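Local coordinates for serine racemase (Enterococcus faecalis, PDB 4ECL), which belongs to the alanine racemase family, joining an N-terminal TIM-barrel domain to a C-terminal domain built mainly of strands in a two-chain assembly, at residues A[22-27]-A[31-36]; A[68-73]-A[89-94]; A[105-110]-A[143-148]; A[290-295]-A[347-352]. One frame throughout, in Å; residues are numbered along the deposited sequence.

Contact 1: A[22-27]-A[31-36]; sequences TLQKAM and CELMAV
A single water joins the amide of Gln24 to the backbone of Leu33. It accepts from Gln24 NE2 at 3.0 Å and from Leu33 N at 3.1 Å, so two N-H groups grip one oxygen. The extended Gln24 chain carries its amide to the water. On the way, Gln24 CG passes within 4.1 Å of Leu33 CD1, and the two side chains cross at about a right angle. The rest of the contact is mainly apolar packing. Met27, modelled as selenomethionine, reaches over as a straight arm: its CG stands beside the backbone N (chi1 -69°) and the chain stays extended to the methyl group. That methyl, Met27 CE, meets Leu33 CB at 3.7 Å and touches CG and CD1 of the same leucine, lying across its branch. The selenium rests against the backbone leading into Leu33, with Met27 SE 3.8 Å from Cys31 O, and Cys31 SG beside it completes the patch. Next to the Met27 methyl, Leu23 CB approaches Leu33 CD1 at 4.0 Å. One leucine branch is thus held by three residues from the last turn of the helix and just beyond it. Strand 32-36 follows helix 13-25 after a short turn, and the contact packs the end of that helix against the strand's start. The strand itself pairs in parallel with strands 60-63 and 217-220 in the TIM barrel. Leu33 also touches Val220, whereas Met34, pointing away from the helix, packs on Ala62 and Leu82.

Contact 2: A[68-73]-A[89-94]; sequences EGIRLR and PSRAKE
Ile70 meets the charged pair Arg91-Glu94 with the tip of its side chain alone. The methyl carbon Ile70 CD1 lies 3.3 Å from Glu94 OE2 and 3.7 Å from Arg91 NH2, so an apolar group is set against the junction of a salt bridge. Its CG1 is anti to the carbonyl carbon and the chain is fully extended (chi2 -180°), which sends CD1 straight out from helix 66-74. The isoleucine crosses the glutamate at about a right angle. Behind this first shell, Arg91 grips the carboxylate side-on with two nitrogens: Arg91 NE reaches Glu94 OE1 at 2.6 Å, and Arg91 NH2 reaches Glu94 OE2 at 2.9 Å. Both bonds are nearly straight and lie in the guanidinium plane, although they meet the oxygens on their syn sides some 30° out of the carboxylate plane. The pair spans the first turn of helix 92-97, with Arg91 at the N-cap position. One step further out, Arg91 NH1 forms a salt bridge with Asp67, fixing the guanidinium to the helix of Ile70 as well, and Asp5 of the second subunit packs on Arg91. Helices 66-74 and 92-97, successive outer helices of the TIM barrel, precede and follow strand 80-83; Pro89 and Ala92 pack on helix 107-114.

Contact 3: A[105-110]-A[143-148]; sequences IDYRYS and ILAAFS
The outer end of the Tyr107 ring meets the methyl of Ala145. Ala145 CB lies 3.7 Å from Tyr107 CE1 and 3.7 Å from Tyr107 OH, an oblique approach along one flank of the ring. The backbone of the next residue comes in differently: Ala146 N stands at the edge of the ring, near its plane, 4.3 Å from Tyr107 CE1. What swings the ring across is the first torsion, with CG opposite the backbone N (chi1 -171°), since the CB of Tyr107 does not itself aim at helix 140-146. The two helices, 107-114 and 140-146, are outer elements of the TIM barrel, and Phe135 of the short strand 135-136 is shared between them, touching Tyr107 and Ser110 on one helix and Ile143 and Ala146 on the other. Tyr107 opens its helix directly after the N-cap residue Asp106. Asp106 OD1 accepts from Tyr109 N at 2.9 Å, nearly along its own C-O axis, a capping bond that ties down the first turn. Asp106 O is gripped twice by Ser110, by its N at 2.9 Å and by its OG at 3.0 Å, the hydroxyl coming from above the carbonyl plane. Tyr109, on a different face of the helix, bonds through its OH to Thr87 O and meets the ring of Tyr86.

Contact 4: A[290-295]-A[347-352]; sequences RNLSCG and PMVAES
Apolar packing makes up the contact between the two segments, and Leu292 carries it on both of its methyl groups. Leu292 CD1 meets Val349 CG1 at 3.8 Å, the side chains crossing at about a right angle, while Leu292 CD2 lies 3.7 Å from Ser352 CB and equally close to the carbonyl carbon of that serine. The fork of the leucine therefore bridges residues one helical turn apart. Although CB of Leu292 does not point at helix 346-352, CG stands beside the backbone N (chi1 -64°) with the chain extended beyond it, and this brings both methyls to the helix. On the valine side the methyl that touches, CG1, is the one opposite the backbone N. Val349 also packs on Leu360 of helix 357-362. Hydrogen bonds serve to shape the 290-295 loop. Arg290 O accepts twice from one residue, from Ser293 OG at 2.7 Å in the carbonyl plane and from Ser293 N at 3.0 Å, which closes the 3-10 turn that presents Leu292. The same hydroxyl is also bonded to Ile312 N, so it ties the turn to the loop after strand 304-309. Asn291 ND2 bonds to Ala353 O just past the helix, and Arg290 N reaches Glu359 of the second subunit. A loop between strands 275-280 and 298-301 is thus packed on a helix of the mostly beta C-terminal domain of the alanine racemase family.

Contacts 1, 2 and 3 all belong to the TIM-barrel domain, whereas contact 4 lies in the C-terminal domain on the opposite side of the chain's centre. Contact 4 is the buried one; the other three are partly buried. Contact 1 alone joins a helix to a barrel strand, and it adds a water bridge to its apolar packing. Contacts 2 and 3 each set one outer helix against another, yet the former places a methyl on a salt bridge and the latter an aromatic ring on an alanine. These two meet where Pro89 CG lies 4.0 Å from Tyr109 CE1. The second subunit reaches contacts 2, 3 and 4 but leaves contact 1 untouched.

Contact 1: A[22-27]-A[31-36]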
loop_
_atom_site.group_PDB
_atom_site.type_symbol
_atom_site.label_atom_id
_atom_site.label_comp_id
_atom_site.label_asym_id
_atom_site.label_seq_id
_atom_site.Cartn_x
_atom_site.Cartn_y
_atom_site.Cartn_z
ATOM N N THR A 22 -24.500 -12.906 -11.587
ATOM C CA THR A 22 -23.971 -14.234 -11.881
ATOM C C THR A 22 -23.828 -15.039 -10.600
ATOM O O THR A 22 -24.128 -16.238 -10.553
ATOM C CB THR A 22 -22.606 -14.168 -12.578
ATOM O OG1 THR A 22 -22.752 -13.528 -13.853
ATOM C CG2 THR A 22 -22.039 -15.565 -12.784
ATOM N N LEU A 23 -23.377 -14.363 -9.555
ATOM C CA LEU A 23 -23.157 -15.006 -8.277
ATOM C C LEU A 23 -24.478 -15.384 -7.609
ATOM O O LEU A 23 -24.629 -16.497 -7.112
ATOM C CB LEU A 23 -22.312 -14.091 -7.375
ATOM C CG LEU A 23 -20.845 -13.945 -7.805
ATOM C CD1 LEU A 23 -20.146 -12.835 -7.039
ATOM C CD2 LEU A 23 -20.080 -15.264 -7.667
ATOM N N GLN A 24 -25.440 -14.464 -7.603
ATOM C CA GLN A 24 -26.734 -14.743 -6.989
ATOM C C GLN A 24 -27.408 -15.936 -7.666
ATOM O O GLN A 24 -28.097 -16.712 -7.020
ATOM C CB GLN A 24 -27.650 -13.519 -7.056
ATOM C CG GLN A 24 -27.248 -12.404 -6.110
ATOM C CD GLN A 24 -27.982 -11.096 -6.380
ATOM O OE1 GLN A 24 -28.446 -10.839 -7.499
ATOM N NE2 GLN A 24 -28.081 -10.255 -5.349
ATOM N N LYS A 25 -27.188 -16.074 -8.971
ATOM C CA LYS A 25 -27.767 -17.165 -9.749
ATOM C C LYS A 25 -27.266 -18.521 -9.286
ATOM O O LYS A 25 -28.002 -19.501 -9.307
ATOM C CB LYS A 25 -27.437 -17.001 -11.233
ATOM C CG LYS A 25 -28.467 -16.234 -12.042
ATOM C CD LYS A 25 -28.105 -16.270 -13.517
ATOM C CE LYS A 25 -27.739 -17.686 -13.949
ATOM N NZ LYS A 25 -27.332 -17.746 -15.381
ATOM N N ALA A 26 -26.007 -18.582 -8.885
ATOM C CA ALA A 26 -25.433 -19.835 -8.421
ATOM C C ALA A 26 -25.837 -20.148 -6.975
ATOM O O ALA A 26 -25.511 -21.214 -6.449
ATOM C CB ALA A 26 -23.921 -19.812 -8.569
HETATM N N MSE A 27 -26.558 -19.227 -6.345
HETATM C CA MSE A 27 -26.945 -19.375 -4.940
HETATM C C MSE A 27 -28.348 -19.933 -4.780
HETATM O O MSE A 27 -29.170 -19.786 -5.669
HETATM C CB MSE A 27 -26.921 -18.021 -4.238
HETATM C CG MSE A 27 -25.580 -17.443 -4.060
HETATM SE SE MSE A 27 -25.681 -15.837 -2.955
HETATM C CE MSE A 27 -23.944 -15.171 -3.488
ATOM N N CYS A 31 -30.509 -17.830 0.090
ATOM C CA CYS A 31 -29.152 -17.483 0.463
ATOM C C CYS A 31 -28.810 -16.087 -0.054
ATOM O O CYS A 31 -29.029 -15.761 -1.230
ATOM C CB CYS A 31 -28.164 -18.515 -0.081
ATOM S SG CYS A 31 -26.447 -18.207 0.405
ATOM N N GLU A 32 -28.273 -15.264 0.832
ATOM C CA GLU A 32 -28.008 -13.868 0.511
ATOM C C GLU A 32 -26.526 -13.594 0.228
ATOM O O GLU A 32 -25.630 -14.155 0.867
ATOM C CB GLU A 32 -28.515 -12.973 1.643
ATOM C CG GLU A 32 -28.768 -11.547 1.227
ATOM C CD GLU A 32 -29.165 -10.666 2.393
ATOM O OE1 GLU A 32 -29.700 -11.202 3.393
ATOM O OE2 GLU A 32 -28.931 -9.437 2.312
ATOM N N LEU A 33 -26.277 -12.736 -0.751
ATOM C CA LEU A 33 -24.920 -12.331 -1.071
ATOM C C LEU A 33 -24.411 -11.360 -0.003
ATOM O O LEU A 33 -25.013 -10.308 0.228
ATOM C CB LEU A 33 -24.881 -11.702 -2.478
ATOM C CG LEU A 33 -23.504 -11.464 -3.095
ATOM C CD1 LEU A 33 -23.586 -11.440 -4.629
ATOM C CD2 LEU A 33 -22.886 -10.161 -2.570
HETATM N N MSE A 34 -23.319 -11.727 0.669
HETATM C CA MSE A 34 -22.667 -10.792 1.593
HETATM C C MSE A 34 -21.397 -10.252 0.949
HETATM O O MSE A 34 -20.385 -10.958 0.834
HETATM C CB MSE A 34 -22.341 -11.436 2.947
HETATM C CG MSE A 34 -21.776 -10.431 3.942
HETATM SE SE MSE A 34 -21.362 -11.167 5.696
HETATM C CE MSE A 34 -23.147 -11.130 6.494
ATOM N N ALA A 35 -21.458 -9.000 0.515
ATOM C CA ALA A 35 -20.371 -8.441 -0.250
ATOM C C ALA A 35 -19.260 -8.043 0.714
ATOM O O ALA A 35 -19.466 -7.242 1.628
ATOM C CB ALA A 35 -20.859 -7.247 -1.051
ATOM N N VAL A 36 -18.085 -8.624 0.516
ATOM C CA VAL A 36 -16.948 -8.326 1.364
ATOM C C VAL A 36 -16.239 -7.082 0.820
ATOM O O VAL A 36 -15.607 -7.137 -0.246
ATOM C CB VAL A 36 -15.982 -9.511 1.374
ATOM C CG1 VAL A 36 -14.762 -9.196 2.239
ATOM C CG2 VAL A 36 -16.704 -10.762 1.876
HETATM O O HOH W 1 -28.427 -11.571 -2.645
#

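Contact 2: A[68-73]-A[89-94]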
loop_
_atom_site.group_PDB
_atom_site.type_symbol
_atom_site.label_atom_id
_atom_site.label_comp_id
_atom_site.label_asym_id
_atom_site.label_seq_id
_atom_site.Cartn_x
_atom_site.Cartn_y
_atom_site.Cartn_z
ATOM N N GLU A 68 -14.072 0.910 9.203
ATOM C CA GLU A 68 -14.649 0.668 7.888
ATOM C C GLU A 68 -16.169 0.693 7.946
ATOM O O GLU A 68 -16.811 1.312 7.104
ATOM C CB GLU A 68 -14.154 -0.655 7.324
ATOM C CG GLU A 68 -12.705 -0.580 6.892
ATOM C CD GLU A 68 -12.190 -1.908 6.413
ATOM O OE1 GLU A 68 -12.835 -2.926 6.726
ATOM O OE2 GLU A 68 -11.149 -1.939 5.727
ATOM N N GLY A 69 -16.740 0.032 8.948
ATOM C CA GLY A 69 -18.185 -0.000 9.120
ATOM C C GLY A 69 -18.807 1.377 9.321
ATOM O O GLY A 69 -19.832 1.708 8.718
ATOM N N ILE A 70 -18.189 2.182 10.179
ATOM C CA ILE A 70 -18.649 3.540 10.418
ATOM C C ILE A 70 -18.566 4.380 9.123
ATOM O O ILE A 70 -19.485 5.148 8.807
ATOM C CB ILE A 70 -17.831 4.188 11.558
ATOM C CG1 ILE A 70 -18.165 3.522 12.888
ATOM C CG2 ILE A 70 -18.111 5.671 11.670
ATOM C CD1 ILE A 70 -17.390 4.122 14.052
ATOM N N ARG A 71 -17.480 4.216 8.368
ATOM C CA ARG A 71 -17.349 4.902 7.077
ATOM C C ARG A 71 -18.498 4.568 6.127
ATOM O O ARG A 71 -19.038 5.458 5.472
ATOM C CB ARG A 71 -16.006 4.593 6.419
ATOM C CG ARG A 71 -14.874 5.469 6.945
ATOM C CD ARG A 71 -13.523 4.943 6.512
ATOM N NE ARG A 71 -13.369 4.980 5.067
ATOM C CZ ARG A 71 -12.650 4.106 4.372
ATOM N NH1 ARG A 71 -12.026 3.110 4.993
ATOM N NH2 ARG A 71 -12.566 4.219 3.053
ATOM N N LEU A 72 -18.887 3.293 6.078
ATOM C CA LEU A 72 -20.003 2.874 5.232
ATOM C C LEU A 72 -21.272 3.608 5.608
ATOM O O LEU A 72 -21.991 4.098 4.737
ATOM C CB LEU A 72 -20.228 1.371 5.315
ATOM C CG LEU A 72 -19.086 0.533 4.751
ATOM C CD1 LEU A 72 -19.535 -0.910 4.645
ATOM C CD2 LEU A 72 -18.728 1.087 3.380
ATOM N N ARG A 73 -21.535 3.693 6.905
ATOM C CA ARG A 73 -22.698 4.416 7.414
ATOM C C ARG A 73 -22.660 5.881 6.987
ATOM O O ARG A 73 -23.693 6.472 6.666
ATOM C CB ARG A 73 -22.772 4.320 8.945
ATOM C CG ARG A 73 -23.140 2.932 9.492
ATOM C CD ARG A 73 -24.474 2.453 8.926
ATOM N NE ARG A 73 -24.934 1.213 9.557
ATOM C CZ ARG A 73 -25.624 0.264 8.933
ATOM N NH1 ARG A 73 -25.932 0.402 7.650
ATOM N NH2 ARG A 73 -26.001 -0.830 9.591
ATOM N N PRO A 89 -14.058 -3.408 22.953
ATOM C CA PRO A 89 -15.334 -3.235 23.652
ATOM C C PRO A 89 -15.548 -1.800 24.120
ATOM O O PRO A 89 -16.679 -1.404 24.404
ATOM C CB PRO A 89 -15.204 -4.180 24.849
ATOM C CG PRO A 89 -14.292 -5.257 24.358
ATOM C CD PRO A 89 -13.272 -4.519 23.515
ATOM N N SER A 90 -14.471 -1.023 24.180
ATOM C CA SER A 90 -14.564 0.364 24.606
ATOM C C SER A 90 -15.311 1.187 23.573
ATOM O O SER A 90 -15.676 2.334 23.828
ATOM C CB SER A 90 -13.171 0.960 24.840
ATOM O OG SER A 90 -12.439 1.054 23.630
ATOM N N ARG A 91 -15.533 0.605 22.401
ATOM C CA ARG A 91 -16.254 1.305 21.347
ATOM C C ARG A 91 -17.632 0.689 21.151
ATOM O O ARG A 91 -18.225 0.800 20.083
ATOM C CB ARG A 91 -15.447 1.309 20.039
ATOM C CG ARG A 91 -14.115 2.062 20.143
ATOM C CD ARG A 91 -13.378 2.150 18.799
ATOM N NE ARG A 91 -13.992 3.119 17.893
ATOM C CZ ARG A 91 -13.551 3.389 16.669
ATOM N NH1 ARG A 91 -12.483 2.767 16.189
ATOM N NH2 ARG A 91 -14.179 4.285 15.921
ATOM N N ALA A 92 -18.143 0.043 22.196
ATOM C CA ALA A 92 -19.438 -0.627 22.116
ATOM C C ALA A 92 -20.565 0.359 21.841
ATOM O O ALA A 92 -21.594 -0.007 21.277
ATOM C CB ALA A 92 -19.723 -1.406 23.386
ATOM N N LYS A 93 -20.365 1.608 22.253
ATOM C CA LYS A 93 -21.349 2.656 22.028
ATOM C C LYS A 93 -21.496 2.960 20.534
ATOM O O LYS A 93 -22.602 3.171 20.035
ATOM C CB LYS A 93 -20.956 3.911 22.803
ATOM C CG LYS A 93 -21.881 5.086 22.590
ATOM C CD LYS A 93 -21.503 6.247 23.493
ATOM C CE LYS A 93 -22.196 7.529 23.051
ATOM N NZ LYS A 93 -23.665 7.346 22.872
ATOM N N GLU A 94 -20.376 2.971 19.824
ATOM C CA GLU A 94 -20.386 3.216 18.386
ATOM C C GLU A 94 -21.007 2.049 17.628
ATOM O O GLU A 94 -21.698 2.251 16.629
ATOM C CB GLU A 94 -18.970 3.481 17.873
ATOM C CG GLU A 94 -18.386 4.799 18.335
ATOM C CD GLU A 94 -16.916 4.933 17.986
ATOM O OE1 GLU A 94 -16.080 4.414 18.756
ATOM O OE2 GLU A 94 -16.596 5.556 16.948
#

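Contact 3: A[105-110]-A[143-148]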
loop_
_atom_site.group_PDB
_atom_site.type_symbol
_atom_site.label_atom_id
_atom_site.label_comp_id
_atom_site.label_asym_id
_atom_site.label_seq_id
_atom_site.Cartn_x
_atom_site.Cartn_y
_atom_site.Cartn_z
ATOM N N ILE A 105 -15.400 -13.055 18.640
ATOM C CA ILE A 105 -14.179 -13.752 18.280
ATOM C C ILE A 105 -13.780 -14.840 19.264
ATOM O O ILE A 105 -13.054 -15.761 18.886
ATOM C CB ILE A 105 -13.010 -12.782 18.105
ATOM C CG1 ILE A 105 -12.717 -12.061 19.427
ATOM C CG2 ILE A 105 -13.306 -11.813 16.962
ATOM C CD1 ILE A 105 -11.371 -11.355 19.450
ATOM N N ASP A 106 -14.238 -14.706 20.516
ATOM C CA ASP A 106 -14.161 -15.769 21.529
ATOM C C ASP A 106 -15.011 -15.474 22.787
ATOM O O ASP A 106 -15.614 -14.407 22.911
ATOM C CB ASP A 106 -12.708 -16.142 21.872
ATOM C CG ASP A 106 -12.035 -15.153 22.815
ATOM O OD1 ASP A 106 -12.629 -14.115 23.163
ATOM O OD2 ASP A 106 -10.878 -15.424 23.206
ATOM N N TYR A 107 -15.062 -16.424 23.712
ATOM C CA TYR A 107 -15.922 -16.282 24.887
ATOM C C TYR A 107 -15.594 -15.058 25.768
ATOM O O TYR A 107 -16.453 -14.197 25.996
ATOM C CB TYR A 107 -15.927 -17.572 25.717
ATOM C CG TYR A 107 -16.957 -17.557 26.821
ATOM C CD1 TYR A 107 -18.312 -17.437 26.528
ATOM C CD2 TYR A 107 -16.581 -17.655 28.151
ATOM C CE1 TYR A 107 -19.256 -17.408 27.525
ATOM C CE2 TYR A 107 -17.518 -17.627 29.155
ATOM C CZ TYR A 107 -18.855 -17.503 28.839
ATOM O OH TYR A 107 -19.796 -17.483 29.846
ATOM N N ARG A 108 -14.359 -14.987 26.257
ATOM C CA ARG A 108 -13.879 -13.833 27.021
ATOM C C ARG A 108 -14.234 -12.491 26.358
ATOM O O ARG A 108 -14.665 -11.538 27.025
ATOM C CB ARG A 108 -12.363 -13.942 27.208
ATOM C CG ARG A 108 -11.680 -12.713 27.796
ATOM C CD ARG A 108 -10.202 -13.005 28.059
ATOM N NE ARG A 108 -10.059 -14.224 28.853
ATOM C CZ ARG A 108 -10.004 -14.244 30.182
ATOM N NH1 ARG A 108 -10.059 -13.110 30.869
ATOM N NH2 ARG A 108 -9.886 -15.399 30.824
ATOM N N TYR A 109 -14.064 -12.422 25.043
ATOM C CA TYR A 109 -14.410 -11.209 24.312
ATOM C C TYR A 109 -15.906 -10.944 24.432
ATOM O O TYR A 109 -16.334 -9.823 24.742
ATOM C CB TYR A 109 -14.013 -11.333 22.844
ATOM C CG TYR A 109 -14.435 -10.147 22.007
ATOM C CD1 TYR A 109 -13.715 -8.955 22.036
ATOM C CD2 TYR A 109 -15.562 -10.214 21.201
ATOM C CE1 TYR A 109 -14.107 -7.864 21.269
ATOM C CE2 TYR A 109 -15.959 -9.134 20.436
ATOM C CZ TYR A 109 -15.231 -7.964 20.472
ATOM O OH TYR A 109 -15.648 -6.895 19.711
ATOM N N SER A 110 -16.689 -11.994 24.204
ATOM C CA SER A 110 -18.138 -11.905 24.238
ATOM C C SER A 110 -18.645 -11.359 25.570
ATOM O O SER A 110 -19.559 -10.532 25.609
ATOM C CB SER A 110 -18.751 -13.275 23.971
ATOM O OG SER A 110 -18.496 -13.687 22.639
ATOM N N ILE A 143 -19.961 -21.560 23.826
ATOM C CA ILE A 143 -20.745 -21.139 22.666
ATOM C C ILE A 143 -22.213 -20.928 23.040
ATOM O O ILE A 143 -22.811 -19.891 22.727
ATOM C CB ILE A 143 -20.640 -22.163 21.515
ATOM C CG1 ILE A 143 -19.199 -22.216 20.993
ATOM C CG2 ILE A 143 -21.604 -21.798 20.370
ATOM C CD1 ILE A 143 -18.885 -23.452 20.163
ATOM N N LEU A 144 -22.787 -21.914 23.723
ATOM C CA LEU A 144 -24.181 -21.838 24.126
ATOM C C LEU A 144 -24.392 -20.677 25.101
ATOM O O LEU A 144 -25.403 -19.975 25.043
ATOM C CB LEU A 144 -24.628 -23.173 24.738
ATOM C CG LEU A 144 -26.056 -23.217 25.275
ATOM C CD1 LEU A 144 -27.055 -22.880 24.178
ATOM C CD2 LEU A 144 -26.348 -24.579 25.886
ATOM N N ALA A 145 -23.427 -20.474 25.992
ATOM C CA ALA A 145 -23.481 -19.370 26.943
ATOM C C ALA A 145 -23.511 -18.014 26.236
ATOM O O ALA A 145 -24.165 -17.071 26.700
ATOM C CB ALA A 145 -22.310 -19.449 27.911
ATOM N N ALA A 146 -22.823 -17.922 25.097
ATOM C CA ALA A 146 -22.777 -16.677 24.348
ATOM C C ALA A 146 -24.161 -16.342 23.804
ATOM O O ALA A 146 -24.447 -15.190 23.473
ATOM C CB ALA A 146 -21.769 -16.773 23.220
ATOM N N PHE A 147 -25.019 -17.355 23.714
ATOM C CA PHE A 147 -26.393 -17.152 23.263
ATOM C C PHE A 147 -27.319 -16.687 24.389
ATOM O O PHE A 147 -28.516 -16.487 24.175
ATOM C CB PHE A 147 -26.950 -18.436 22.650
ATOM C CG PHE A 147 -26.580 -18.630 21.216
ATOM C CD1 PHE A 147 -27.347 -18.065 20.211
ATOM C CD2 PHE A 147 -25.471 -19.386 20.866
ATOM C CE1 PHE A 147 -27.012 -18.236 18.884
ATOM C CE2 PHE A 147 -25.126 -19.563 19.537
ATOM C CZ PHE A 147 -25.904 -18.988 18.540
ATOM N N SER A 148 -26.763 -16.526 25.585
ATOM C CA SER A 148 -27.535 -16.069 26.728
ATOM C C SER A 148 -26.970 -14.796 27.345
ATOM O O SER A 148 -27.154 -14.545 28.534
ATOM C CB SER A 148 -27.621 -17.173 27.790
ATOM O OG SER A 148 -28.168 -18.358 27.237
#

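Contact 4: A[290-295]-A[347-352]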
loop_
_atom_site.group_PDB
_atom_site.type_symbol
_atom_site.label_atom_id
_atom_site.label_comp_id
_atom_site.label_asym_id
_atom_site.label_seq_id
_atom_site.Cartn_x
_atom_site.Cartn_y
_atom_site.Cartn_z
ATOM N N ARG A 290 7.263 -2.988 -6.733
ATOM C CA ARG A 290 8.611 -2.792 -7.244
ATOM C C ARG A 290 9.224 -4.058 -7.857
ATOM O O ARG A 290 10.063 -3.970 -8.745
ATOM C CB ARG A 290 9.511 -2.249 -6.141
ATOM C CG ARG A 290 10.865 -1.793 -6.624
ATOM C CD ARG A 290 11.685 -1.167 -5.505
ATOM N NE ARG A 290 12.988 -0.747 -6.006
ATOM C CZ ARG A 290 14.074 -1.517 -6.007
ATOM N NH1 ARG A 290 14.017 -2.752 -5.513
ATOM N NH2 ARG A 290 15.218 -1.049 -6.494
ATOM N N ASN A 291 8.797 -5.238 -7.414
ATOM C CA ASN A 291 9.360 -6.474 -7.965
ATOM C C ASN A 291 8.886 -6.775 -9.396
ATOM O O ASN A 291 9.318 -7.743 -10.022
ATOM C CB ASN A 291 9.136 -7.669 -7.027
ATOM C CG ASN A 291 7.671 -8.047 -6.894
ATOM O OD1 ASN A 291 6.820 -7.556 -7.634
ATOM N ND2 ASN A 291 7.371 -8.938 -5.949
ATOM N N LEU A 292 8.007 -5.932 -9.920
ATOM C CA LEU A 292 7.681 -5.980 -11.348
ATOM C C LEU A 292 8.773 -5.324 -12.225
ATOM O O LEU A 292 8.656 -5.292 -13.456
ATOM C CB LEU A 292 6.325 -5.317 -11.601
ATOM C CG LEU A 292 5.151 -6.029 -10.934
ATOM C CD1 LEU A 292 3.833 -5.287 -11.149
ATOM C CD2 LEU A 292 5.069 -7.461 -11.459
ATOM N N SER A 293 9.822 -4.810 -11.581
ATOM C CA SER A 293 10.922 -4.128 -12.262
ATOM C C SER A 293 11.583 -4.970 -13.354
ATOM O O SER A 293 11.491 -6.197 -13.345
ATOM C CB SER A 293 11.997 -3.699 -11.249
ATOM O OG SER A 293 11.616 -2.556 -10.495
ATOM N N CYS A 294 12.233 -4.285 -14.300
ATOM C CA CYS A 294 13.117 -4.900 -15.301
ATOM C C CYS A 294 12.515 -6.008 -16.171
ATOM O O CYS A 294 13.082 -7.100 -16.263
ATOM C CB CYS A 294 14.384 -5.432 -14.633
ATOM S SG CYS A 294 14.966 -4.407 -13.285
ATOM N N GLY A 295 11.389 -5.724 -16.820
ATOM C CA GLY A 295 10.786 -6.678 -17.734
ATOM C C GLY A 295 9.898 -7.713 -17.057
ATOM O O GLY A 295 9.334 -8.597 -17.715
ATOM N N PRO A 347 -4.860 -11.147 -12.186
ATOM C CA PRO A 347 -4.109 -12.353 -11.811
ATOM C C PRO A 347 -2.749 -12.514 -12.503
ATOM O O PRO A 347 -1.813 -12.977 -11.845
ATOM C CB PRO A 347 -5.059 -13.497 -12.193
ATOM C CG PRO A 347 -6.408 -12.902 -12.070
ATOM C CD PRO A 347 -6.267 -11.460 -12.503
HETATM N N MSE A 348 -2.635 -12.134 -13.775
HETATM C CA MSE A 348 -1.361 -12.217 -14.482
HETATM C C MSE A 348 -0.302 -11.328 -13.809
HETATM O O MSE A 348 0.873 -11.707 -13.669
HETATM C CB MSE A 348 -1.533 -11.791 -15.959
HETATM C CG MSE A 348 -2.298 -12.792 -16.831
HETATM SE SE MSE A 348 -2.998 -11.993 -18.497
HETATM C CE MSE A 348 -1.320 -11.749 -19.464
ATOM N N VAL A 349 -0.722 -10.135 -13.405
ATOM C CA VAL A 349 0.193 -9.188 -12.802
ATOM C C VAL A 349 0.610 -9.712 -11.434
ATOM O O VAL A 349 1.769 -9.596 -11.055
ATOM C CB VAL A 349 -0.423 -7.764 -12.712
ATOM C CG1 VAL A 349 0.459 -6.823 -11.896
ATOM C CG2 VAL A 349 -0.630 -7.189 -14.112
ATOM N N ALA A 350 -0.338 -10.319 -10.716
ATOM C CA ALA A 350 -0.067 -10.828 -9.389
ATOM C C ALA A 350 0.895 -12.007 -9.492
ATOM O O ALA A 350 1.802 -12.148 -8.680
ATOM C CB ALA A 350 -1.355 -11.223 -8.697
ATOM N N GLU A 351 0.719 -12.845 -10.509
ATOM C CA GLU A 351 1.656 -13.940 -10.710
ATOM C C GLU A 351 3.065 -13.401 -10.994
ATOM O O GLU A 351 4.048 -13.909 -10.461
ATOM C CB GLU A 351 1.178 -14.867 -11.823
ATOM C CG GLU A 351 2.066 -16.075 -12.058
ATOM C CD GLU A 351 1.456 -17.069 -13.042
ATOM O OE1 GLU A 351 0.299 -17.502 -12.818
ATOM O OE2 GLU A 351 2.130 -17.416 -14.042
ATOM N N SER A 352 3.153 -12.351 -11.812
ATOM C CA SER A 352 4.435 -11.741 -12.158
ATOM C C SER A 352 5.095 -11.134 -10.941
ATOM O O SER A 352 6.320 -11.075 -10.867
ATOM C CB SER A 352 4.255 -10.637 -13.209
ATOM O OG SER A 352 3.839 -11.151 -14.456
#